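Local coordinates for protein STE5 (Saccharomyces cerevisiae, PDB 3FZE) that serves as a scaffold in yeast pheromone signalling, its minimal scaffold domain co-catalysing phosphorylation of the MAP kinase Fus3 by Ste7, at residues Leu20-Gln25 against Ala52-Cys57; Val39-Leu44 against Asp76-Ile81; Lys45-Lys50 against Thr176-Phe181. One frame throughout, in Å; residues are numbered along the deposited sequence.

Helix 35-50 links the three contacts of this alpha/beta/alpha domain: contact 1 pairs the strands before and after it, contacts 2 and 3 use the helix itself. Contact 1 is the deepest, its centre about 6 Å from the centre of the chain, and main-chain hydrogen bonds carry it. Contacts 2 and 3 lie farther out, the helix being gripped by the start of helix 78-82 in one and by the end of helix 170-180 in the other. Neither has a direct hydrogen bond across it. Contact 2, partly buried, sets a tyrosine ring on backbone; contact 3 is packing of aliphatic side chains, a cysteine sulphur and a phenylalanine ring that gives way to a lysine and a water toward solvent.

Contact 1 (Leu20-Gln25 against Ala52-Cys57); sequences LAIILQ and ARLQFC
F56 meets I22 with its stem, not its ring: CB lies 3.6 Å from I22 O, while the phenyl group leads away and meets the ring of F58, the planes at about 60°. A chi1 of 76° sets CG of F56 between the backbone N and the carbonyl carbon. The other flat group, the amide of Q55, also turns from the neighbouring strand; R53 O lies in the plane of the amide, reached by NE2 at 3.0 Å. Seen from the R53 carbonyl, that donor stands above the plane. The side chain doubles back at chi2 to make this bond, and its CB rests beside A21.

The backbones of the two strands pair in parallel. Q55 N gives a nearly straight bond to L20 O at 3.1 Å, and Q55 O takes I22 N at 2.8 Å, so Q55 is bonded through both its N and its O. C57 repeats the pattern, donating to I22 O and accepting L24 N. This pairing closes a beta-alpha-beta crossover, with helix 35-50 as the connection, within a vWA-like fold. A21, I23, Q55 and C57 point to one face, where L98 and L102 of helix 95-102 pack; I22 and F56 point to the other, where I22 packs on L44 of helix 35-50; L24 touches V40 of the same helix. L54, just before its strand, has CG anti to the backbone N, and its CD1 reaches L20 CB at 3.7 Å. On the far side of strand 19-26, A21 and I23 bond through their backbones to strand 111-117.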
loop_
_atom_site.group_PDB
_atom_site.type_symbol
_atom_site.label_atom_id
_atom_site.label_comp_id
_atom_site.label_asym_id
_atom_site.label_seq_id
_atom_site.Cartn_x
_atom_site.Cartn_y
_atom_site.Cartn_z
ATOM N N LEU A 20 -5.047 -9.193 -0.851
ATOM C CA LEU A 20 -4.112 -8.187 -0.380
ATOM C C LEU A 20 -4.854 -7.016 0.222
ATOM O O LEU A 20 -5.970 -6.685 -0.201
ATOM C CB LEU A 20 -3.276 -7.634 -1.532
ATOM C CG LEU A 20 -2.408 -8.612 -2.308
ATOM C CD1 LEU A 20 -1.714 -7.881 -3.446
ATOM C CD2 LEU A 20 -1.393 -9.261 -1.387
ATOM N N ALA A 21 -4.204 -6.378 1.188
ATOM C CA ALA A 21 -4.598 -5.059 1.668
ATOM C C ALA A 21 -3.452 -4.119 1.347
ATOM O O ALA A 21 -2.326 -4.334 1.796
ATOM C CB ALA A 21 -4.836 -5.092 3.165
ATOM N N ILE A 22 -3.748 -3.089 0.557
ATOM C CA ILE A 22 -2.748 -2.119 0.130
ATOM C C ILE A 22 -2.882 -0.841 0.951
ATOM O O ILE A 22 -3.904 -0.163 0.883
ATOM C CB ILE A 22 -2.918 -1.760 -1.372
ATOM C CG1 ILE A 22 -3.121 -3.021 -2.224
ATOM C CG2 ILE A 22 -1.725 -0.961 -1.863
ATOM C CD1 ILE A 22 -1.873 -3.894 -2.361
ATOM N N ILE A 23 -1.854 -0.509 1.724
ATOM C CA ILE A 23 -1.889 0.703 2.539
ATOM C C ILE A 23 -0.876 1.694 1.973
ATOM O O ILE A 23 0.317 1.415 1.934
ATOM C CB ILE A 23 -1.599 0.389 4.024
ATOM C CG1 ILE A 23 -2.497 -0.763 4.490
ATOM C CG2 ILE A 23 -1.834 1.620 4.870
ATOM C CD1 ILE A 23 -1.854 -1.714 5.494
ATOM N N LEU A 24 -1.375 2.831 1.497
ATOM C CA LEU A 24 -0.561 3.829 0.811
ATOM C C LEU A 24 -0.607 5.155 1.552
ATOM O O LEU A 24 -1.671 5.744 1.730
ATOM C CB LEU A 24 -1.043 4.027 -0.635
ATOM C CG LEU A 24 -1.098 2.779 -1.519
ATOM C CD1 LEU A 24 -1.545 3.185 -2.921
ATOM C CD2 LEU A 24 0.243 2.056 -1.576
ATOM N N GLN A 25 0.554 5.606 2.016
ATOM C CA GLN A 25 0.646 6.888 2.681
ATOM C C GLN A 25 1.308 7.860 1.726
ATOM O O GLN A 25 2.452 7.644 1.309
ATOM C CB GLN A 25 1.469 6.743 3.946
ATOM C CG GLN A 25 1.732 8.056 4.628
ATOM C CD GLN A 25 2.352 7.855 5.990
ATOM O OE1 GLN A 25 3.234 7.016 6.158
ATOM N NE2 GLN A 25 1.884 8.613 6.979
ATOM N N ALA A 52 -10.365 -9.804 -6.537
ATOM C CA ALA A 52 -11.627 -9.070 -6.595
ATOM C C ALA A 52 -11.951 -8.376 -5.264
ATOM O O ALA A 52 -12.578 -7.311 -5.236
ATOM C CB ALA A 52 -12.764 -10.002 -6.998
ATOM N N ARG A 53 -11.534 -8.991 -4.165
ATOM C CA ARG A 53 -11.800 -8.445 -2.834
ATOM C C ARG A 53 -10.655 -7.563 -2.322
ATOM O O ARG A 53 -10.534 -7.301 -1.125
ATOM C CB ARG A 53 -12.123 -9.581 -1.860
ATOM C CG ARG A 53 -13.314 -10.412 -2.353
ATOM C CD ARG A 53 -13.602 -11.605 -1.470
ATOM N NE ARG A 53 -12.539 -12.579 -1.604
ATOM C CZ ARG A 53 -11.550 -12.723 -0.735
ATOM N NH1 ARG A 53 -11.517 -11.965 0.351
ATOM N NH2 ARG A 53 -10.604 -13.627 -0.955
ATOM N N LEU A 54 -9.820 -7.099 -3.239
ATOM C CA LEU A 54 -8.722 -6.194 -2.893
ATOM C C LEU A 54 -9.152 -5.073 -1.939
ATOM O O LEU A 54 -10.121 -4.367 -2.211
ATOM C CB LEU A 54 -8.158 -5.557 -4.163
ATOM C CG LEU A 54 -6.879 -4.747 -4.013
ATOM C CD1 LEU A 54 -5.727 -5.593 -3.476
ATOM C CD2 LEU A 54 -6.521 -4.112 -5.358
ATOM N N GLN A 55 -8.406 -4.905 -0.844
ATOM C CA GLN A 55 -8.654 -3.845 0.136
ATOM C C GLN A 55 -7.560 -2.795 0.058
ATOM O O GLN A 55 -6.427 -3.094 -0.325
ATOM C CB GLN A 55 -8.670 -4.417 1.554
ATOM C CG GLN A 55 -9.683 -5.534 1.747
ATOM C CD GLN A 55 -11.090 -4.997 1.716
ATOM O OE1 GLN A 55 -11.464 -4.161 2.542
ATOM N NE2 GLN A 55 -11.880 -5.455 0.758
ATOM N N PHE A 56 -7.897 -1.563 0.431
ATOM C CA PHE A 56 -6.923 -0.487 0.417
ATOM C C PHE A 56 -7.164 0.442 1.594
ATOM O O PHE A 56 -8.230 0.437 2.209
ATOM C CB PHE A 56 -7.025 0.336 -0.866
ATOM C CG PHE A 56 -8.207 1.268 -0.893
ATOM C CD1 PHE A 56 -8.058 2.604 -0.545
ATOM C CD2 PHE A 56 -9.470 0.797 -1.217
ATOM C CE1 PHE A 56 -9.151 3.468 -0.547
ATOM C CE2 PHE A 56 -10.572 1.644 -1.222
ATOM C CZ PHE A 56 -10.411 2.979 -0.883
ATOM N N CYS A 57 -6.152 1.239 1.888
ATOM C CA CYS A 57 -6.286 2.338 2.822
ATOM C C CYS A 57 -5.302 3.419 2.406
ATOM O O CYS A 57 -4.134 3.136 2.188
ATOM C CB CYS A 57 -5.980 1.859 4.236
ATOM S SG CYS A 57 -6.214 3.135 5.494
#

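Contact 2 (Val39-Leu44 against Asp76-Ile81); sequences VVYNSL and DSLDSI
The ring of Y41 lies against the backbone where helix 78-82 begins: L78 N sits 3.6 Å above the plane of the Y41 ring, displaced toward its rim. The carbonyl group of S77 approaches obliquely, with Y41 CE1 3.3 Å from S77 C, and OH extends beyond it to within 3.6 Å of D76 O. A chi1 of 174° sets CG of Y41 anti to the backbone N, and the bond from CA to CB already points toward the 76-81 segment.

The backbone beneath the ring is held in place from its own side. S77 and S80 form a capping box: S77 N donates to S80 OG at 3.1 Å, while S77 OG, at the N-cap, accepts a weak bond from D79 N. D76 N also donates to S80 OG, which therefore accepts from two successive backbone N-H groups. Below the ring the contact becomes aliphatic. Y41 CB touches L78 CD1 at 3.7 Å, and I81, in the conformer described here, brings its CG1 to 3.9 Å from Y41 CB. An alanine in place of Y41 would keep those CB contacts but would probably open a gap over the S77-L78 peptide and leave the capped turn with less to rest on.

The start of helix 78-82 packs against helix 35-50, with L78 also on I38 and I81 also on L37. F58 of strand 55-60 receives V40, L44 and I81, tying both helices to the sheet, while V40 and S43 also touch L174 of helix 170-180.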
loop_
_atom_site.group_PDB
_atom_site.type_symbol
_atom_site.label_atom_id
_atom_site.label_comp_id
_atom_site.label_asym_id
_atom_site.label_seq_id
_atom_site.Cartn_x
_atom_site.Cartn_y
_atom_site.Cartn_z
ATOM N N VAL A 39 -0.220 6.077 -11.647
ATOM C CA VAL A 39 0.229 4.703 -11.455
ATOM C C VAL A 39 -0.426 4.061 -10.234
ATOM O O VAL A 39 -0.684 2.864 -10.214
ATOM C CB VAL A 39 1.782 4.582 -11.425
ATOM C CG1 VAL A 39 2.358 5.180 -10.162
ATOM C CG2 VAL A 39 2.198 3.116 -11.587
ATOM N N VAL A 40 -0.729 4.863 -9.223
ATOM C CA VAL A 40 -1.498 4.358 -8.091
ATOM C C VAL A 40 -2.879 3.873 -8.548
ATOM O O VAL A 40 -3.310 2.752 -8.232
ATOM C CB VAL A 40 -1.647 5.435 -6.995
ATOM C CG1 VAL A 40 -2.662 4.985 -5.940
ATOM C CG2 VAL A 40 -0.294 5.707 -6.356
ATOM N N TYR A 41 -3.573 4.713 -9.304
ATOM C CA TYR A 41 -4.874 4.334 -9.851
ATOM C C TYR A 41 -4.782 3.090 -10.722
ATOM O O TYR A 41 -5.532 2.140 -10.518
ATOM C CB TYR A 41 -5.491 5.499 -10.641
ATOM C CG TYR A 41 -6.766 5.135 -11.363
ATOM C CD1 TYR A 41 -7.932 4.857 -10.655
ATOM C CD2 TYR A 41 -6.806 5.059 -12.752
ATOM C CE1 TYR A 41 -9.107 4.501 -11.313
ATOM C CE2 TYR A 41 -7.981 4.710 -13.418
ATOM C CZ TYR A 41 -9.131 4.439 -12.687
ATOM O OH TYR A 41 -10.310 4.091 -13.330
ATOM N N ASN A 42 -3.869 3.096 -11.693
ATOM C CA ASN A 42 -3.778 1.981 -12.620
ATOM C C ASN A 42 -3.428 0.689 -11.910
ATOM O O ASN A 42 -3.909 -0.373 -12.282
ATOM C CB ASN A 42 -2.757 2.256 -13.724
ATOM C CG ASN A 42 -3.229 3.297 -14.710
ATOM O OD1 ASN A 42 -4.425 3.552 -14.835
ATOM N ND2 ASN A 42 -2.283 3.908 -15.421
ATOM N N SER A 43 -2.579 0.782 -10.895
ATOM C CA SER A 43 -2.162 -0.408 -10.169
ATOM C C SER A 43 -3.300 -1.005 -9.361
ATOM O O SER A 43 -3.529 -2.208 -9.410
ATOM C CB SER A 43 -0.969 -0.104 -9.269
ATOM O OG SER A 43 0.120 0.321 -10.059
ATOM N N LEU A 44 -4.019 -0.167 -8.626
ATOM C CA LEU A 44 -5.129 -0.665 -7.826
ATOM C C LEU A 44 -6.162 -1.333 -8.743
ATOM O O LEU A 44 -6.661 -2.413 -8.433
ATOM C CB LEU A 44 -5.748 0.438 -6.972
ATOM C CG LEU A 44 -4.905 0.960 -5.809
ATOM C CD1 LEU A 44 -5.606 2.122 -5.108
ATOM C CD2 LEU A 44 -4.631 -0.148 -4.806
ATOM N N ASP A 76 -13.207 4.426 -8.268
ATOM C CA ASP A 76 -14.075 4.577 -9.427
ATOM C C ASP A 76 -13.328 5.125 -10.635
ATOM O O ASP A 76 -13.512 4.659 -11.760
ATOM C CB ASP A 76 -15.229 5.517 -9.065
ATOM C CG ASP A 76 -16.248 5.642 -10.172
ATOM O OD1 ASP A 76 -16.732 4.595 -10.656
ATOM O OD2 ASP A 76 -16.572 6.789 -10.555
ATOM N N SER A 77 -12.490 6.125 -10.398
ATOM C CA SER A 77 -11.772 6.794 -11.470
ATOM C C SER A 77 -10.519 7.402 -10.880
ATOM O O SER A 77 -10.292 7.304 -9.679
ATOM C CB SER A 77 -12.634 7.904 -12.069
ATOM O OG SER A 77 -12.682 9.025 -11.198
ATOM N N LEU A 78 -9.711 8.032 -11.727
ATOM C CA LEU A 78 -8.516 8.717 -11.265
ATOM C C LEU A 78 -8.851 9.770 -10.214
ATOM O O LEU A 78 -8.104 9.942 -9.258
ATOM C CB LEU A 78 -7.766 9.353 -12.437
ATOM C CG LEU A 78 -6.474 10.097 -12.085
ATOM C CD1 LEU A 78 -5.466 9.161 -11.409
ATOM C CD2 LEU A 78 -5.879 10.728 -13.333
ATOM N N ASP A 79 -9.973 10.463 -10.398
ATOM C CA ASP A 79 -10.439 11.465 -9.438
ATOM C C ASP A 79 -10.546 10.896 -8.018
ATOM O O ASP A 79 -10.297 11.599 -7.038
ATOM C CB ASP A 79 -11.798 12.037 -9.863
ATOM C CG ASP A 79 -11.727 12.838 -11.158
ATOM O OD1 ASP A 79 -10.615 13.246 -11.571
ATOM O OD2 ASP A 79 -12.794 13.069 -11.762
ATOM N N SER A 80 -10.923 9.624 -7.904
ATOM C CA SER A 80 -11.022 8.981 -6.599
ATOM C C SER A 80 -9.706 9.116 -5.835
ATOM O O SER A 80 -9.694 9.182 -4.602
ATOM C CB SER A 80 -11.370 7.493 -6.749
ATOM O OG SER A 80 -12.564 7.313 -7.495
ATOM N N ILE A 81 -8.610 9.113 -6.584
ATOM C CA ILE A 81 -7.269 9.237 -6.032
ATOM C C ILE A 81 -6.926 10.708 -5.821
ATOM O O ILE A 81 -6.664 11.146 -4.698
ATOM C CB ILE A 81 -6.216 8.613 -6.980
ATOM C CG1 ILE A 81 -6.545 7.143 -7.256
ATOM C CG2 ILE A 81 -4.815 8.749 -6.402
ATOM C CD1 ILE A 81 -6.707 6.303 -6.002
#

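Contact 3 (Lys45-Lys50 against Thr176-Phe181); sequences KALTIK and TLCYSF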
loop_
_atom_site.group_PDB
_atom_site.type_symbol
_atom_site.label_atom_id
_atom_site.label_comp_id
_atom_site.label_asym_id
_atom_site.label_seq_id
_atom_site.Cartn_x
_atom_site.Cartn_y
_atom_site.Cartn_z
ATOM N N LYS A 45 -6.467 -0.716 -9.878
ATOM C CA LYS A 45 -7.406 -1.323 -10.821
ATOM C C LYS A 45 -6.877 -2.669 -11.335
ATOM O O LYS A 45 -7.602 -3.664 -11.365
ATOM C CB LYS A 45 -7.705 -0.375 -11.992
ATOM C CG LYS A 45 -8.467 0.881 -11.598
ATOM C CD LYS A 45 -9.954 0.629 -11.430
ATOM C CE LYS A 45 -10.628 0.356 -12.772
ATOM N NZ LYS A 45 -12.114 0.355 -12.663
ATOM N N ALA A 46 -5.610 -2.701 -11.729
ATOM C CA ALA A 46 -5.039 -3.917 -12.301
ATOM C C ALA A 46 -5.081 -5.084 -11.319
ATOM O O ALA A 46 -5.418 -6.213 -11.689
ATOM C CB ALA A 46 -3.614 -3.663 -12.771
ATOM N N LEU A 47 -4.773 -4.793 -10.060
ATOM C CA LEU A 47 -4.699 -5.826 -9.027
ATOM C C LEU A 47 -6.047 -6.492 -8.776
ATOM O O LEU A 47 -6.093 -7.652 -8.386
ATOM C CB LEU A 47 -4.120 -5.245 -7.733
ATOM C CG LEU A 47 -2.605 -5.032 -7.779
ATOM C CD1 LEU A 47 -2.135 -4.079 -6.682
ATOM C CD2 LEU A 47 -1.907 -6.399 -7.673
ATOM N N THR A 48 -7.141 -5.776 -9.024
ATOM C CA THR A 48 -8.464 -6.390 -8.862
ATOM C C THR A 48 -8.766 -7.483 -9.888
ATOM O O THR A 48 -9.669 -8.282 -9.671
ATOM C CB THR A 48 -9.624 -5.373 -8.883
ATOM O OG1 THR A 48 -9.692 -4.742 -10.169
ATOM C CG2 THR A 48 -9.469 -4.336 -7.773
ATOM N N ILE A 49 -8.024 -7.524 -10.995
ATOM C CA ILE A 49 -8.182 -8.615 -11.959
ATOM C C ILE A 49 -7.874 -9.948 -11.270
ATOM O O ILE A 49 -8.534 -10.957 -11.518
ATOM C CB ILE A 49 -7.245 -8.441 -13.175
ATOM C CG1 ILE A 49 -7.642 -7.200 -13.984
ATOM C CG2 ILE A 49 -7.234 -9.695 -14.051
ATOM C CD1 ILE A 49 -6.600 -6.803 -15.002
ATOM N N LYS A 50 -6.880 -9.928 -10.384
ATOM C CA LYS A 50 -6.488 -11.118 -9.622
ATOM C C LYS A 50 -7.192 -11.232 -8.266
ATOM O O LYS A 50 -7.523 -12.339 -7.818
ATOM C CB LYS A 50 -4.973 -11.143 -9.407
ATOM C CG LYS A 50 -4.499 -12.405 -8.692
ATOM C CD LYS A 50 -3.003 -12.635 -8.844
ATOM C CE LYS A 50 -2.543 -13.853 -8.044
ATOM N NZ LYS A 50 -2.859 -15.133 -8.739
ATOM N N THR A 176 6.374 -3.059 -10.261
ATOM C CA THR A 176 6.970 -4.313 -9.814
ATOM C C THR A 176 5.923 -5.194 -9.146
ATOM O O THR A 176 5.854 -6.405 -9.392
ATOM C CB THR A 176 8.149 -4.091 -8.850
ATOM O OG1 THR A 176 9.182 -3.376 -9.530
ATOM C CG2 THR A 176 8.708 -5.443 -8.386
ATOM N N LEU A 177 5.087 -4.581 -8.319
ATOM C CA LEU A 177 4.042 -5.327 -7.647
ATOM C C LEU A 177 3.076 -5.947 -8.661
ATOM O O LEU A 177 2.802 -7.152 -8.623
ATOM C CB LEU A 177 3.304 -4.415 -6.664
ATOM C CG LEU A 177 2.122 -5.058 -5.931
ATOM C CD1 LEU A 177 2.585 -6.206 -5.034
ATOM C CD2 LEU A 177 1.368 -3.994 -5.149
ATOM N N CYS A 178 2.571 -5.136 -9.585
ATOM C CA CYS A 178 1.574 -5.621 -10.535
ATOM C C CYS A 178 2.137 -6.661 -11.488
ATOM O O CYS A 178 1.510 -7.702 -11.745
ATOM C CB CYS A 178 0.991 -4.465 -11.339
ATOM S SG CYS A 178 -0.099 -3.466 -10.335
ATOM N N TYR A 179 3.315 -6.372 -12.029
ATOM C CA TYR A 179 3.911 -7.263 -13.012
ATOM C C TYR A 179 4.324 -8.598 -12.401
ATOM O O TYR A 179 4.266 -9.623 -13.073
ATOM C CB TYR A 179 5.062 -6.582 -13.768
ATOM C CG TYR A 179 4.568 -5.747 -14.925
ATOM C CD1 TYR A 179 3.857 -4.559 -14.694
ATOM C CD2 TYR A 179 4.763 -6.153 -16.230
ATOM C CE1 TYR A 179 3.379 -3.807 -15.751
ATOM C CE2 TYR A 179 4.296 -5.405 -17.298
ATOM C CZ TYR A 179 3.593 -4.235 -17.046
ATOM O OH TYR A 179 3.135 -3.500 -18.121
ATOM N N SER A 180 4.729 -8.588 -11.133
ATOM C CA SER A 180 5.090 -9.837 -10.460
ATOM C C SER A 180 3.893 -10.784 -10.412
ATOM O O SER A 180 4.056 -12.006 -10.398
ATOM C CB SER A 180 5.615 -9.577 -9.047
ATOM O OG SER A 180 6.868 -8.915 -9.074
ATOM N N PHE A 181 2.691 -10.217 -10.407
ATOM C CA PHE A 181 1.468 -11.026 -10.453
ATOM C C PHE A 181 0.945 -11.284 -11.876
ATOM O O PHE A 181 -0.119 -11.877 -12.053
ATOM C CB PHE A 181 0.376 -10.397 -9.576
ATOM C CG PHE A 181 0.628 -10.542 -8.105
ATOM C CD1 PHE A 181 0.391 -11.750 -7.466
ATOM C CD2 PHE A 181 1.105 -9.479 -7.358
ATOM C CE1 PHE A 181 0.623 -11.894 -6.115
ATOM C CE2 PHE A 181 1.344 -9.620 -6.002
ATOM C CZ PHE A 181 1.100 -10.827 -5.379
HETATM O O HOH W 1 -0.252 -14.526 -10.028
#
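L47 and L177 cross at about a right angle, L47 CD1 meeting L177 CD2 at 3.8 Å. Their first torsions differ: L47 carries CG beside its backbone N (chi1 -76°), whereas CG of L177 is anti to the N. L47 meets three residues with three atoms: its CG lies 3.9 Å from C178 SG, its CD1 serves L177, and its CD2 approaches F181 CD2 more loosely, at 4.3 Å. C178 SG is also near CB of A46, one residue earlier on the facing helix.

K50 supplies the outer part of the contact. Its chain runs out extended through CE and crosses the F181 side chain at about a right angle, with K50 CE 3.7 Å from F181 CD1, oblique to the ring. The bend comes at chi4 (79°), which swings NZ out of the extended line. There a water at the edge of the F181 ring, in its plane, makes weak bonds to K50 NZ and to F181 O, consistent with a partly hydrated charged end beside packed methylenes. L177 CD1 also lies at that ring's edge.

The axes of segments 45-50 and 176-180 come within 10.0 Å, their directions 27° apart. F51 meets the F181 ring edge-to-face, L54 touches L47 from the sheet side, and helix 2-14 packs on T176 and S180 through I6, I9 and L10.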